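Local coordinates for Glyoxalase/bleomycin resistance protein/dioxygenase (Catenulispora acidiphila, PDB 4G6X), which is of unknown specific function but belongs to the glyoxalase/bleomycin resistance/dioxygenase (VOC) superfamily and may act as a dioxygenase, at residues T30-D35 and T75-E80; D35-A40 and G59-L64; P100-A105 and N144-M149; L119-T124 and A136-T141. All blocks are in the same frame, centred on the assembly; numbering follows the deposited sequence.

Interaction 1: residues T30-D35 and T75-E80; sequences TNVFVD and TQLLLE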
loop_
_atom_site.group_PDB
_atom_site.type_symbol
_atom_site.label_atom_id
_atom_site.label_comp_id
_atom_site.label_asym_id
_atom_site.label_seq_id
_atom_site.Cartn_x
_atom_site.Cartn_y
_atom_site.Cartn_z
ATOM N N THR A 30 -2.619 3.210 -2.277
ATOM C CA THR A 30 -1.936 2.558 -1.153
ATOM C C THR A 30 -2.272 3.359 0.084
ATOM O O THR A 30 -2.928 4.392 -0.015
ATOM C CB THR A 30 -0.421 2.422 -1.373
ATOM O OG1 THR A 30 0.182 1.539 -0.382
ATOM C CG2 THR A 30 0.287 3.758 -1.344
ATOM N N ASN A 31 -1.965 2.807 1.259
ATOM C CA ASN A 31 -2.407 3.446 2.516
ATOM C C ASN A 31 -1.382 3.384 3.603
ATOM O O ASN A 31 -0.554 2.451 3.645
ATOM C CB ASN A 31 -3.708 2.828 3.019
ATOM C CG ASN A 31 -3.557 1.372 3.388
ATOM O OD1 ASN A 31 -3.154 0.554 2.540
ATOM N ND2 ASN A 31 -3.809 1.031 4.636
ATOM N N VAL A 32 -1.398 4.391 4.457
ATOM C CA VAL A 32 -0.728 4.316 5.752
ATOM C C VAL A 32 -1.772 4.684 6.812
ATOM O O VAL A 32 -2.631 5.571 6.614
ATOM C CB VAL A 32 0.471 5.291 5.792
ATOM C CG1 VAL A 32 0.959 5.557 7.199
ATOM C CG2 VAL A 32 1.612 4.718 4.967
ATOM N N PHE A 33 -1.707 3.986 7.967
ATOM C CA PHE A 33 -2.545 4.285 9.082
ATOM C C PHE A 33 -1.897 5.302 9.973
ATOM O O PHE A 33 -0.806 5.050 10.500
ATOM C CB PHE A 33 -2.795 2.993 9.891
ATOM C CG PHE A 33 -3.633 1.938 9.151
ATOM C CD1 PHE A 33 -5.003 2.046 9.080
ATOM C CD2 PHE A 33 -3.055 0.829 8.631
ATOM C CE1 PHE A 33 -5.762 1.101 8.415
ATOM C CE2 PHE A 33 -3.801 -0.141 7.929
ATOM C CZ PHE A 33 -5.160 -0.005 7.855
ATOM N N VAL A 34 -2.553 6.441 10.118
ATOM C CA VAL A 34 -1.989 7.569 10.896
ATOM C C VAL A 34 -2.806 7.773 12.157
ATOM O O VAL A 34 -4.031 7.608 12.195
ATOM C CB VAL A 34 -1.924 8.863 10.067
ATOM C CG1 VAL A 34 -1.094 8.630 8.839
ATOM C CG2 VAL A 34 -3.307 9.349 9.638
ATOM N N ASP A 35 -2.126 8.173 13.216
ATOM C CA ASP A 35 -2.830 8.449 14.448
ATOM C C ASP A 35 -3.755 9.682 14.413
ATOM O O ASP A 35 -4.854 9.644 14.977
ATOM C CB ASP A 35 -1.844 8.525 15.596
ATOM C CG ASP A 35 -0.875 9.705 15.504
ATOM O OD1 ASP A 35 -0.656 10.220 14.364
ATOM O OD2 ASP A 35 -0.306 10.108 16.567
ATOM N N THR A 75 -0.571 7.054 -8.627
ATOM C CA THR A 75 -1.022 6.348 -7.447
ATOM C C THR A 75 -1.193 7.340 -6.334
ATOM O O THR A 75 -0.401 8.273 -6.224
ATOM C CB THR A 75 -0.005 5.257 -7.109
ATOM O OG1 THR A 75 0.148 4.403 -8.280
ATOM C CG2 THR A 75 -0.420 4.457 -5.900
ATOM N N GLN A 76 -2.245 7.149 -5.543
ATOM C CA GLN A 76 -2.562 7.998 -4.406
ATOM C C GLN A 76 -2.244 7.258 -3.100
ATOM O O GLN A 76 -2.286 6.039 -3.072
ATOM C CB GLN A 76 -4.046 8.335 -4.401
ATOM C CG GLN A 76 -4.421 9.300 -5.494
ATOM C CD GLN A 76 -5.924 9.549 -5.568
ATOM O OE1 GLN A 76 -6.620 9.647 -4.544
ATOM N NE2 GLN A 76 -6.413 9.740 -6.786
ATOM N N LEU A 77 -1.805 8.007 -2.099
ATOM C CA LEU A 77 -1.582 7.501 -0.743
ATOM C C LEU A 77 -2.688 8.024 0.156
ATOM O O LEU A 77 -2.850 9.240 0.404
ATOM C CB LEU A 77 -0.199 7.960 -0.216
ATOM C CG LEU A 77 0.140 7.803 1.277
ATOM C CD1 LEU A 77 0.289 6.314 1.556
ATOM C CD2 LEU A 77 1.405 8.604 1.613
ATOM N N LEU A 78 -3.406 7.077 0.796
ATOM C CA LEU A 78 -4.492 7.383 1.696
ATOM C C LEU A 78 -3.910 7.456 3.102
ATOM O O LEU A 78 -3.184 6.539 3.474
ATOM C CB LEU A 78 -5.527 6.222 1.670
ATOM C CG LEU A 78 -6.730 6.343 2.606
ATOM C CD1 LEU A 78 -7.660 7.454 2.148
ATOM C CD2 LEU A 78 -7.427 4.976 2.649
ATOM N N LEU A 79 -4.163 8.561 3.783
ATOM C CA LEU A 79 -3.703 8.799 5.144
ATOM C C LEU A 79 -4.875 8.494 6.042
ATOM O O LEU A 79 -5.717 9.346 6.298
ATOM C CB LEU A 79 -3.179 10.221 5.280
ATOM C CG LEU A 79 -2.051 10.595 4.321
ATOM C CD1 LEU A 79 -1.720 12.071 4.502
ATOM C CD2 LEU A 79 -0.841 9.693 4.471
ATOM N N GLU A 80 -5.009 7.228 6.436
ATOM C CA GLU A 80 -6.278 6.838 7.074
ATOM C C GLU A 80 -6.211 6.666 8.571
ATOM O O GLU A 80 -5.131 6.386 9.093
ATOM C CB GLU A 80 -6.923 5.636 6.414
ATOM C CG GLU A 80 -6.250 4.376 6.645
ATOM C CD GLU A 80 -6.957 3.157 5.994
ATOM O OE1 GLU A 80 -8.090 2.737 6.334
ATOM O OE2 GLU A 80 -6.282 2.587 5.141
#

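Interaction 2: residues D35-A40 and G59-L64; sequences DDQAKA and GADRWL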
loop_
_atom_site.group_PDB
_atom_site.type_symbol
_atom_site.label_atom_id
_atom_site.label_comp_id
_atom_site.label_asym_id
_atom_site.label_seq_id
_atom_site.Cartn_x
_atom_site.Cartn_y
_atom_site.Cartn_z
ATOM N N ASP A 35 -2.126 8.173 13.216
ATOM C CA ASP A 35 -2.830 8.449 14.448
ATOM C C ASP A 35 -3.755 9.682 14.413
ATOM O O ASP A 35 -4.854 9.644 14.977
ATOM C CB ASP A 35 -1.844 8.525 15.596
ATOM C CG ASP A 35 -0.875 9.705 15.504
ATOM O OD1 ASP A 35 -0.656 10.220 14.364
ATOM O OD2 ASP A 35 -0.306 10.108 16.567
ATOM N N ASP A 36 -3.374 10.740 13.683
ATOM C CA ASP A 36 -4.074 12.025 13.694
ATOM C C ASP A 36 -3.963 12.543 12.265
ATOM O O ASP A 36 -2.852 12.795 11.787
ATOM C CB ASP A 36 -3.310 12.931 14.666
ATOM C CG ASP A 36 -3.857 14.347 14.758
ATOM O OD1 ASP A 36 -3.898 14.856 15.896
ATOM O OD2 ASP A 36 -4.152 15.017 13.739
ATOM N N GLN A 37 -5.094 12.616 11.558
ATOM C CA GLN A 37 -5.022 13.051 10.127
ATOM C C GLN A 37 -4.529 14.459 9.910
ATOM O O GLN A 37 -3.974 14.687 8.838
ATOM C CB GLN A 37 -6.332 12.874 9.389
ATOM C CG GLN A 37 -6.751 11.432 9.323
ATOM C CD GLN A 37 -8.087 11.243 8.546
ATOM O OE1 GLN A 37 -9.159 11.652 9.021
ATOM N NE2 GLN A 37 -8.015 10.658 7.337
ATOM N N ALA A 38 -4.828 15.398 10.802
ATOM C CA ALA A 38 -4.303 16.754 10.659
ATOM C C ALA A 38 -2.793 16.783 10.781
ATOM O O ALA A 38 -2.084 17.456 10.017
ATOM C CB ALA A 38 -4.979 17.698 11.636
ATOM N N LYS A 39 -2.249 16.084 11.783
ATOM C CA LYS A 39 -0.801 15.946 11.868
ATOM C C LYS A 39 -0.207 15.310 10.598
ATOM O O LYS A 39 0.831 15.768 10.048
ATOM C CB LYS A 39 -0.385 15.123 13.107
ATOM C CG LYS A 39 1.106 14.886 13.239
ATOM C CD LYS A 39 1.555 14.309 14.597
ATOM C CE LYS A 39 0.717 13.058 14.926
ATOM N NZ LYS A 39 1.202 12.385 16.169
ATOM N N ALA A 40 -0.871 14.261 10.112
ATOM C CA ALA A 40 -0.376 13.554 8.941
ATOM C C ALA A 40 -0.386 14.466 7.703
ATOM O O ALA A 40 0.594 14.441 6.929
ATOM C CB ALA A 40 -1.230 12.322 8.682
ATOM N N GLY A 59 -18.158 10.834 7.612
ATOM C CA GLY A 59 -18.467 10.998 9.038
ATOM C C GLY A 59 -17.504 11.949 9.731
ATOM O O GLY A 59 -17.278 13.061 9.259
ATOM N N ALA A 60 -16.898 11.496 10.825
ATOM C CA ALA A 60 -16.054 12.361 11.669
ATOM C C ALA A 60 -14.621 12.395 11.192
ATOM O O ALA A 60 -13.809 13.176 11.716
ATOM C CB ALA A 60 -16.074 11.889 13.127
ATOM N N ASP A 61 -14.292 11.538 10.226
ATOM C CA ASP A 61 -12.937 11.563 9.657
ATOM C C ASP A 61 -13.034 12.008 8.192
ATOM O O ASP A 61 -14.098 12.433 7.700
ATOM C CB ASP A 61 -12.238 10.202 9.762
ATOM C CG ASP A 61 -12.244 9.649 11.211
ATOM O OD1 ASP A 61 -11.637 10.276 12.091
ATOM O OD2 ASP A 61 -12.835 8.596 11.413
ATOM N N ARG A 62 -11.874 11.980 7.563
ATOM C CA ARG A 62 -11.750 12.357 6.198
ATOM C C ARG A 62 -11.237 11.250 5.363
ATOM O O ARG A 62 -10.355 10.488 5.772
ATOM C CB ARG A 62 -10.692 13.473 6.086
ATOM C CG ARG A 62 -11.044 14.686 6.871
ATOM C CD ARG A 62 -9.815 15.259 7.512
ATOM N NE ARG A 62 -9.064 16.030 6.553
ATOM C CZ ARG A 62 -7.948 16.686 6.856
ATOM N NH1 ARG A 62 -7.349 17.431 5.933
ATOM N NH2 ARG A 62 -7.402 16.575 8.065
ATOM N N TRP A 63 -11.685 11.252 4.087
ATOM C CA TRP A 63 -10.964 10.567 3.052
ATOM C C TRP A 63 -9.941 11.540 2.571
ATOM O O TRP A 63 -10.279 12.522 1.967
ATOM C CB TRP A 63 -11.916 10.222 1.881
ATOM C CG TRP A 63 -11.226 9.575 0.709
ATOM C CD1 TRP A 63 -10.722 10.184 -0.444
ATOM C CD2 TRP A 63 -10.953 8.162 0.534
ATOM N NE1 TRP A 63 -10.170 9.251 -1.272
ATOM C CE2 TRP A 63 -10.283 8.025 -0.751
ATOM C CE3 TRP A 63 -11.255 7.021 1.268
ATOM C CZ2 TRP A 63 -9.879 6.785 -1.235
ATOM C CZ3 TRP A 63 -10.839 5.773 0.771
ATOM C CH2 TRP A 63 -10.189 5.661 -0.452
ATOM N N LEU A 64 -8.685 11.260 2.884
ATOM C CA LEU A 64 -7.569 12.162 2.601
ATOM C C LEU A 64 -6.489 11.417 1.852
ATOM O O LEU A 64 -5.835 10.485 2.414
ATOM C CB LEU A 64 -7.050 12.613 3.964
ATOM C CG LEU A 64 -5.832 13.526 3.903
ATOM C CD1 LEU A 64 -6.134 14.807 3.121
ATOM C CD2 LEU A 64 -5.324 13.794 5.344
HETATM O O HOH W 1 -9.761 12.389 11.343
#

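Interaction 3: residues P100-A105 and N144-M149; sequences PAASFA and NLIQLM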
loop_
_atom_site.group_PDB
_atom_site.type_symbol
_atom_site.label_atom_id
_atom_site.label_comp_id
_atom_site.label_asym_id
_atom_site.label_seq_id
_atom_site.Cartn_x
_atom_site.Cartn_y
_atom_site.Cartn_z
ATOM N N PRO A 100 9.391 -0.819 8.408
ATOM C CA PRO A 100 8.615 0.284 7.802
ATOM C C PRO A 100 7.247 -0.149 7.278
ATOM O O PRO A 100 7.083 -1.263 6.797
ATOM C CB PRO A 100 9.502 0.753 6.640
ATOM C CG PRO A 100 10.299 -0.436 6.313
ATOM C CD PRO A 100 10.587 -1.130 7.611
ATOM N N ALA A 101 6.276 0.724 7.460
ATOM C CA ALA A 101 4.919 0.509 7.026
ATOM C C ALA A 101 4.749 0.748 5.560
ATOM O O ALA A 101 3.788 0.240 4.939
ATOM C CB ALA A 101 3.992 1.432 7.807
ATOM N N ALA A 102 5.644 1.545 5.010
ATOM C CA ALA A 102 5.568 1.882 3.605
ATOM C C ALA A 102 6.924 2.336 3.123
ATOM O O ALA A 102 7.807 2.712 3.915
ATOM C CB ALA A 102 4.545 2.988 3.400
ATOM N N SER A 103 7.124 2.255 1.803
ATOM C CA SER A 103 8.401 2.643 1.192
ATOM C C SER A 103 8.178 3.493 -0.068
ATOM O O SER A 103 7.372 3.121 -0.932
ATOM C CB SER A 103 9.240 1.399 0.817
ATOM O OG SER A 103 9.298 0.403 1.839
ATOM N N PHE A 104 8.944 4.585 -0.184
ATOM C CA PHE A 104 8.875 5.560 -1.332
ATOM C C PHE A 104 10.194 5.616 -2.012
ATOM O O PHE A 104 11.224 5.433 -1.394
ATOM C CB PHE A 104 8.481 6.978 -0.864
ATOM C CG PHE A 104 7.193 6.990 -0.103
ATOM C CD1 PHE A 104 6.014 6.619 -0.727
ATOM C CD2 PHE A 104 7.164 7.224 1.253
ATOM C CE1 PHE A 104 4.817 6.541 -0.020
ATOM C CE2 PHE A 104 5.977 7.141 1.971
ATOM C CZ PHE A 104 4.804 6.772 1.359
ATOM N N ALA A 105 10.161 5.838 -3.319
ATOM C CA ALA A 105 11.381 5.857 -4.134
ATOM C C ALA A 105 11.907 7.271 -4.340
ATOM O O ALA A 105 11.129 8.222 -4.482
ATOM C CB ALA A 105 11.081 5.222 -5.497
ATOM N N ASN A 144 4.315 5.452 12.418
ATOM C CA ASN A 144 4.955 4.615 11.400
ATOM C C ASN A 144 6.427 4.960 11.154
ATOM O O ASN A 144 6.870 6.141 11.329
ATOM C CB ASN A 144 4.258 4.732 10.061
ATOM C CG ASN A 144 2.783 4.564 10.127
ATOM O OD1 ASN A 144 2.019 5.523 9.946
ATOM N ND2 ASN A 144 2.338 3.349 10.383
ATOM N N LEU A 145 7.168 3.950 10.717
ATOM C CA LEU A 145 8.464 4.160 10.099
ATOM C C LEU A 145 8.220 4.106 8.598
ATOM O O LEU A 145 7.389 3.316 8.128
ATOM C CB LEU A 145 9.442 3.041 10.524
ATOM C CG LEU A 145 9.811 2.976 12.037
ATOM C CD1 LEU A 145 10.640 1.770 12.373
ATOM C CD2 LEU A 145 10.526 4.259 12.497
ATOM N N ILE A 146 8.975 4.905 7.852
ATOM C CA ILE A 146 8.764 5.060 6.429
ATOM C C ILE A 146 10.119 4.866 5.814
ATOM O O ILE A 146 11.096 5.470 6.285
ATOM C CB ILE A 146 8.284 6.466 6.080
ATOM C CG1 ILE A 146 6.900 6.733 6.696
ATOM C CG2 ILE A 146 8.227 6.688 4.563
ATOM C CD1 ILE A 146 5.793 5.778 6.260
ATOM N N GLN A 147 10.189 3.995 4.829
ATOM C CA GLN A 147 11.444 3.765 4.124
ATOM C C GLN A 147 11.543 4.596 2.837
ATOM O O GLN A 147 10.605 4.635 2.029
ATOM C CB GLN A 147 11.592 2.265 3.831
ATOM C CG GLN A 147 12.917 1.807 3.265
ATOM C CD GLN A 147 12.905 0.334 2.928
ATOM O OE1 GLN A 147 12.083 -0.144 2.150
ATOM N NE2 GLN A 147 13.811 -0.368 3.489
ATOM N N LEU A 148 12.719 5.205 2.668
ATOM C CA LEU A 148 13.184 5.743 1.394
ATOM C C LEU A 148 14.130 4.770 0.713
ATOM O O LEU A 148 15.025 4.194 1.323
ATOM C CB LEU A 148 13.933 7.020 1.625
ATOM C CG LEU A 148 13.196 8.343 1.839
ATOM C CD1 LEU A 148 11.728 8.285 2.074
ATOM C CD2 LEU A 148 13.960 9.364 2.697
HETATM N N MSE A 149 13.927 4.588 -0.577
HETATM C CA MSE A 149 14.677 3.613 -1.361
HETATM C C MSE A 149 15.262 4.281 -2.574
HETATM O O MSE A 149 14.531 4.866 -3.405
HETATM C CB MSE A 149 13.796 2.503 -1.927
HETATM C CG MSE A 149 13.114 1.615 -0.859
HETATM SE SE MSE A 149 12.039 0.064 -1.557
HETATM C CE MSE A 149 13.451 -0.325 -2.848
#

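Interaction 4: residues L119-T124 and A136-T141; sequences LGVRFT and AILDDT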
loop_
_atom_site.group_PDB
_atom_site.type_symbol
_atom_site.label_atom_id
_atom_site.label_comp_id
_atom_site.label_asym_id
_atom_site.label_seq_id
_atom_site.Cartn_x
_atom_site.Cartn_y
_atom_site.Cartn_z
ATOM N N LEU A 119 14.744 19.837 7.786
ATOM C CA LEU A 119 13.379 20.211 8.120
ATOM C C LEU A 119 12.918 19.602 9.459
ATOM O O LEU A 119 11.775 19.802 9.852
ATOM C CB LEU A 119 12.421 19.705 7.036
ATOM C CG LEU A 119 12.525 20.428 5.699
ATOM C CD1 LEU A 119 11.621 19.774 4.666
ATOM C CD2 LEU A 119 12.155 21.892 5.896
ATOM N N GLY A 120 13.821 18.869 10.107
ATOM C CA GLY A 120 13.609 18.360 11.464
ATOM C C GLY A 120 12.916 17.014 11.421
ATOM O O GLY A 120 12.208 16.635 12.391
ATOM N N VAL A 121 13.079 16.283 10.317
ATOM C CA VAL A 121 12.568 14.899 10.245
ATOM C C VAL A 121 13.551 13.988 10.975
ATOM O O VAL A 121 14.786 14.105 10.820
ATOM C CB VAL A 121 12.403 14.422 8.771
ATOM C CG1 VAL A 121 12.054 12.941 8.695
ATOM C CG2 VAL A 121 11.342 15.223 8.012
ATOM N N ARG A 122 13.029 13.063 11.752
ATOM C CA ARG A 122 13.839 12.161 12.504
ATOM C C ARG A 122 14.110 10.885 11.720
ATOM O O ARG A 122 13.190 10.230 11.304
ATOM C CB ARG A 122 13.080 11.830 13.773
ATOM C CG ARG A 122 13.801 10.996 14.784
ATOM C CD ARG A 122 12.887 10.597 15.932
ATOM N NE ARG A 122 13.428 9.424 16.534
ATOM C CZ ARG A 122 12.800 8.286 16.685
ATOM N NH1 ARG A 122 11.554 8.127 16.327
ATOM N NH2 ARG A 122 13.444 7.304 17.213
ATOM N N PHE A 123 15.374 10.523 11.545
ATOM C CA PHE A 123 15.708 9.239 10.916
ATOM C C PHE A 123 16.163 8.224 11.957
ATOM O O PHE A 123 17.019 8.541 12.844
ATOM C CB PHE A 123 16.803 9.430 9.874
ATOM C CG PHE A 123 16.313 10.060 8.595
ATOM C CD1 PHE A 123 16.044 9.276 7.496
ATOM C CD2 PHE A 123 16.051 11.428 8.539
ATOM C CE1 PHE A 123 15.561 9.846 6.329
ATOM C CE2 PHE A 123 15.557 12.002 7.386
ATOM C CZ PHE A 123 15.316 11.229 6.289
ATOM N N THR A 124 15.627 7.009 11.851
ATOM C CA THR A 124 16.067 5.853 12.644
ATOM C C THR A 124 17.167 5.043 11.955
ATOM O O THR A 124 17.912 4.316 12.600
ATOM C CB THR A 124 14.892 4.946 12.999
ATOM O OG1 THR A 124 14.299 4.450 11.782
ATOM C CG2 THR A 124 13.829 5.720 13.789
ATOM N N ALA A 136 16.975 4.371 3.591
ATOM C CA ALA A 136 16.954 5.133 4.846
ATOM C C ALA A 136 15.576 4.958 5.475
ATOM O O ALA A 136 14.602 4.701 4.767
ATOM C CB ALA A 136 17.239 6.617 4.633
ATOM N N ILE A 137 15.490 5.128 6.787
ATOM C CA ILE A 137 14.207 4.950 7.477
ATOM C C ILE A 137 13.940 6.158 8.370
ATOM O O ILE A 137 14.810 6.569 9.152
ATOM C CB ILE A 137 14.184 3.659 8.277
ATOM C CG1 ILE A 137 14.348 2.479 7.326
ATOM C CG2 ILE A 137 12.869 3.540 9.077
ATOM C CD1 ILE A 137 14.431 1.156 8.020
ATOM N N LEU A 138 12.748 6.730 8.188
ATOM C CA LEU A 138 12.324 7.901 8.944
ATOM C C LEU A 138 11.045 7.659 9.760
ATOM O O LEU A 138 10.285 6.734 9.472
ATOM C CB LEU A 138 12.163 9.150 8.040
ATOM C CG LEU A 138 11.054 9.081 6.971
ATOM C CD1 LEU A 138 9.743 9.662 7.475
ATOM C CD2 LEU A 138 11.450 9.887 5.736
ATOM N N ASP A 139 10.892 8.475 10.819
ATOM C CA ASP A 139 9.686 8.473 11.676
ATOM C C ASP A 139 8.681 9.492 11.083
ATOM O O ASP A 139 8.993 10.714 10.948
ATOM C CB ASP A 139 10.108 8.840 13.086
ATOM C CG ASP A 139 8.944 8.963 14.066
ATOM O OD1 ASP A 139 7.779 8.740 13.735
ATOM O OD2 ASP A 139 9.270 9.317 15.221
ATOM N N ASP A 140 7.489 9.023 10.708
ATOM C CA ASP A 140 6.484 9.930 10.167
ATOM C C ASP A 140 5.734 10.798 11.162
ATOM O O ASP A 140 4.856 11.588 10.764
ATOM C CB ASP A 140 5.506 9.236 9.177
ATOM C CG ASP A 140 4.447 8.443 9.843
ATOM O OD1 ASP A 140 4.496 8.224 11.068
ATOM O OD2 ASP A 140 3.516 7.983 9.118
ATOM N N THR A 141 6.051 10.644 12.486
ATOM C CA THR A 141 5.382 11.304 13.610
ATOM C C THR A 141 3.999 10.761 13.946
ATOM O O THR A 141 3.408 11.200 14.905
ATOM C CB THR A 141 5.332 12.857 13.556
ATOM O OG1 THR A 141 4.377 13.348 12.602
ATOM C CG2 THR A 141 6.734 13.441 13.215
HETATM O O HOH W 2 10.117 12.759 12.284
#

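Interaction 1: residues T30-D35 and T75-E80
Val32 and Leu77 meet on the buried face of two parallel strands, Val32 CG2 lying 4.0 Å from Leu77 CD1. The same leucine methyl is 3.9 Å from Thr30 CG2, so one branch of Leu77 touches two side chains of the partner strand. The backbone ladder is regular: Val32 takes part twice, its N donating to Leu78 O at 3.0 Å and its O accepting from Glu80 N at 2.9 Å, and Val34 N closes the series on Glu80 O.

On the other face the side chains of Asn31, Phe33 and Glu80 are only partly buried, and Phe33 also meets Phe90 of the second subunit. Glu80 CG sits between its own backbone N and carbonyl carbon (chi1 72°), and the extended chain beyond runs alongside Phe33. Its CD comes within 3.4 Å of Phe33 CE1, with ring and carboxylate planes 32° apart. Asn31 ND2 reaches Glu80 OE2 at 3.0 Å in a weak, bent bond.

Thr30 OG1 is hydrogen-bonded to Thr30 OG1 of the second subunit. In the four-stranded sheet, strand 61-67 flanks strand 76-81; Tyr44 of helix 37-46 packs on Val32, Leu77 and Leu79, and Phe104 of strand 102-106 on Leu77.

Interaction 2: residues D35-A40 and G59-L64
Gln37, in the first turn of a helix, faces Arg62, near the start of strand 61-67, with their CA atoms 7.8 Å apart, a spacing that a side chain rather than the main chain has to bridge. The contact ties the N-terminus of helix 37-46 to an inner strand of a four-stranded sheet whose strand order, 1-4-3-2, fits the VOC superfamily.

The primary amide of Gln37 does the bridging by imitating a peptide group. Its OE1 accepts from Arg62 N at 3.1 Å, in the carbonyl plane and on a lone pair, while its NE2 donates to Arg62 O at 2.8 Å in a nearly straight bond (175°). Gripped by both polar backbone atoms of one residue, the amide cannot easily rotate, and Leu79 O on strand 76-81 gives NE2 a second acceptor. The extended chain of Gln37 (chi2 -179°) supplies the reach.

Arg62 itself bends back, and Leu64 CD2 lies 4.1 Å above the plane of its guanidinium, over the centre. NH1 forms salt bridges with Glu41 and Asp55. The helix start is fixed separately: Asp36 is the N-cap, OD2 accepting from Lys39 N at 2.9 Å, and this negative charge probably interacts favourably with the helix dipole. Lys39 NZ forms a salt bridge with Asp35, meeting OD2 on the oxygen's syn lone pair. A water donates both to Gln37 OE1 and to Asp61 OD1, lying 2.9 Å from Asp61 OD1.

Interaction 3: residues P100-A105 and N144-M149
Gln147 joins strand 102-106 through both its backbone polar atoms: its N donates to Ala102 O at 2.9 Å, almost straight at 173°, and its O accepts from Phe104 N at 2.8 Å. Met149 N to Phe104 O continues the parallel ladder between two strands that are first and last in chain order but adjacent in their four-stranded sheet, the 1-4-3-2 arrangement of the VOC fold. At the other end the pattern slips. Ala101 N, not Ala102 N, donates to Leu145 O, and the buried Ala102 N is left without a partner in the model; the near-helical backbone of Ala101 (psi -24°) accompanies this change.

One side-chain bond reinforces the ladder. Gln147, with CG anti to its N and an extended chain beyond, carries OE1 to Ser103 OG at 2.9 Å, the hydroxyl coming 30° out of the carbonyl plane. Ser103 has two conformers, so this bond, seen in one of them, is less certain.

Beyond the strand start, the ring of Pro100 lies beside Gln147 CB, its CG 3.9 Å away. On the face of Phe104 and Ile146, the CG2 methyl of Ile146 meets the ring at its edge, 3.5 Å from CE2, and Phe50 forms an edge-to-face pair with the same ring. His28 of the second subunit packs on Ala105 and Met149, and a glycerol, probably from the crystallisation liquor, lies about 4 Å from the Met149 side chain. The selenium of this selenomethionine sits 3.9 Å from Ser103 CB.

Interaction 4: residues L119-T124 and A136-T141
Phe123 and Leu138 form the apolar heart of the contact. Leu138 CB sits over one face of the ring in a CH-pi contact, 4.0 Å from the centroid and 16° off the normal, and CD2 of the same leucine remains close to Phe123 CZ. Ala136 CB comes obliquely to Phe123 CE1, and Val121 CG1 touches Leu138 CB at 3.8 Å. Tyr113 of helix 109-118 packs against the Phe123 ring edge-to-face.

Backbone bonds flank this pair. Asp139 N donates to Arg122 O at 2.9 Å and Thr124 N to Ile137 O at the same length, the second more bent (134°), at the residue where the chain turns a corner. A water links Arg122 N to Asp139 O.

A salt bridge lies toward the surface, where Arg122 is exposed and Asp139 partly so. The extended Arg122 brings NH1 2.8 Å from Asp139 OD2, which lies in the guanidinium plane yet is approached from above the carboxylate, the two planes being 86° apart. Thr124 CG2 lies over one face of the guanidinium, off centre. The other carboxylate oxygen, Asp139 OD1, accepts from Thr141 N at 2.9 Å, an Asx turn.

Phe123 and Leu138 are a non-hydrogen-bonded antiparallel pair, and the whole is the open end of the beta hairpin 123-129/134-139 in a VOC-type sheet.

How the interactions relate
Interactions 1 and 3 are equivalent in topology, each joining the strands that are first and last in chain order, and adjacent, in its own sheet; their centres lie about 12 Å apart. The sheets meet where Val32 CG2 is 3.7 Å from Ala102 CB and Leu77 CD2 is 3.9 Å from Phe104 CZ; both contacts also touch the second subunit. Interaction 2 is nested inside the loop closed by interaction 1, and interaction 4 inside that of interaction 3, with centres about 10 Å apart in each case. Interactions 2 and 4, about 21 Å apart between centres, still connect through a probable hydrogen bond from Lys39 NZ to Thr141 O, 2.8 Å.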